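Local coordinates for protein cupin 2, conserved barrel (Desulfitobacterium hafniense, PDB 2OZJ) that is of unknown function but has the conserved beta-barrel fold of the cupin superfamily and pairs with a second copy of itself in the crystal, at the interface of chains A and B. Coordinates in Å, arbitrary orientation; residue numbers count along the deposited sequence, not the author numbering. Chains: chain A/B, Cupin 2, conserved barrel.

The interface of chains A and B. Residues chain A 8-9, 14, 16, 19; chain B 63, 83, 85.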
# COMPACT_ATOMS: atom_id res chain seq x y z
N LEU A 8 -7.75 -9.40 4.18
CA LEU A 8 -7.96 -7.99 4.50
C LEU A 8 -9.38 -7.75 4.95
O LEU A 8 -10.30 -8.44 4.45
CB LEU A 8 -7.70 -7.11 3.27
CG LEU A 8 -6.25 -7.01 2.81
CD1 LEU A 8 -6.19 -6.63 1.32
CD2 LEU A 8 -5.50 -6.02 3.72
N PRO A 9 -9.58 -6.80 5.89
CA PRO A 9 -10.97 -6.63 6.31
C PRO A 9 -11.89 -6.06 5.22
O PRO A 9 -11.45 -5.23 4.41
CB PRO A 9 -10.87 -5.65 7.47
CG PRO A 9 -9.58 -4.98 7.37
CD PRO A 9 -8.66 -5.85 6.55
N LEU A 14 -9.37 -1.75 9.64
CA LEU A 14 -8.35 -1.90 10.66
C LEU A 14 -7.10 -1.27 10.10
O LEU A 14 -6.89 -1.28 8.90
CB LEU A 14 -8.10 -3.39 10.98
CG LEU A 14 -9.27 -4.25 11.47
CD1 LEU A 14 -8.88 -5.73 11.46
CD2 LEU A 14 -9.71 -3.82 12.84
N LEU A 16 -3.39 -1.31 9.00
CA LEU A 16 -2.69 -2.34 8.34
C LEU A 16 -1.64 -3.01 9.27
O LEU A 16 -1.52 -4.24 9.33
CB LEU A 16 -2.06 -1.70 7.10
CG LEU A 16 -1.62 -2.57 5.98
CD1 LEU A 16 -2.66 -3.55 5.47
CD2 LEU A 16 -1.13 -1.56 4.87
N LEU A 19 -2.68 -6.05 11.47
CA LEU A 19 -2.99 -7.33 10.86
C LEU A 19 -1.84 -8.36 11.03
O LEU A 19 -2.03 -9.52 10.75
CB LEU A 19 -3.34 -7.19 9.40
CG LEU A 19 -4.57 -6.33 9.06
CD1 LEU A 19 -4.69 -6.30 7.55
CD2 LEU A 19 -5.83 -6.83 9.71
N LEU B 63 -6.51 2.38 1.37
CA LEU B 63 -5.70 2.69 2.54
C LEU B 63 -5.73 4.18 2.78
O LEU B 63 -5.33 4.96 1.91
CB LEU B 63 -4.26 2.22 2.40
CG LEU B 63 -3.28 2.61 3.52
CD1 LEU B 63 -3.47 1.88 4.88
CD2 LEU B 63 -1.85 2.29 2.98
N GLU B 83 -4.59 5.37 8.43
CA GLU B 83 -4.04 4.03 8.55
C GLU B 83 -5.04 2.90 8.30
O GLU B 83 -4.61 1.78 8.06
CB GLU B 83 -3.29 3.78 9.87
CG GLU B 83 -2.13 4.73 10.14
CD GLU B 83 -1.46 4.44 11.47
OE1 GLU B 83 -1.56 3.29 11.96
OE2 GLU B 83 -0.84 5.36 12.04
N VAL B 85 -7.32 0.26 6.48
CA VAL B 85 -7.44 -0.43 5.23
C VAL B 85 -8.80 -1.10 5.18
O VAL B 85 -9.36 -1.58 6.22
CB VAL B 85 -6.26 -1.43 5.02
CG1 VAL B 85 -6.40 -2.66 5.95
CG2 VAL B 85 -6.18 -1.83 3.61
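A:Leu14 and B:Val85 meet backbone to backbone, an antiparallel beta bridge that lays the short strand 14-15 of one cupin chain beside strand 84-88 of its partner's barrel. The stronger bond runs from B:Val85 N to A:Leu14 O at 2.9 Å and is nearly straight at the hydrogen. The N-H comes in from above the carbonyl plane, 37° out of it. The return bond, A:Leu14 N to B:Val85 O, is weak at 3.4 Å. A further weak one, A:Leu16 N to B:Glu83 O at 3.5 Å, carries the pairing on to the start of the 3-10 helix 16-19; here B:Glu83 contributes its backbone carbonyl.

Apolar packing centres on B:Val85, which buries 62 Å² against chain A. Its CG1 sits between backbone N and carbonyl carbon (chi1 72°), and this methyl points into a group of chain A side chains. A:Leu16 reaches it with one branch, CD1 lying 3.9 Å from B:Val85 CG1, the two side chains slanting across each other. From another side the pyrrolidine ring of A:Pro9 crosses the valine at about a right angle, and A:Pro9 CD lies 4.0 Å from B:Val85 CG1. A:Leu8 adds CD2, 4.1 Å from B:Val85 CG1, also crossing at about a right angle.

A:Leu16 spans two strands of chain B. With CG turned away from its own backbone N (chi1 -161°), its branches divide: CD1 goes to the valine. On the other branch, A:Leu16 CD2 faces B:Leu63 CD1 on strand 60-65 at 4.2 Å, the side chains roughly perpendicular. The interface is two-fold symmetric, and the same contact recurs with the chains exchanged; this dimer may or may not be the form in solution.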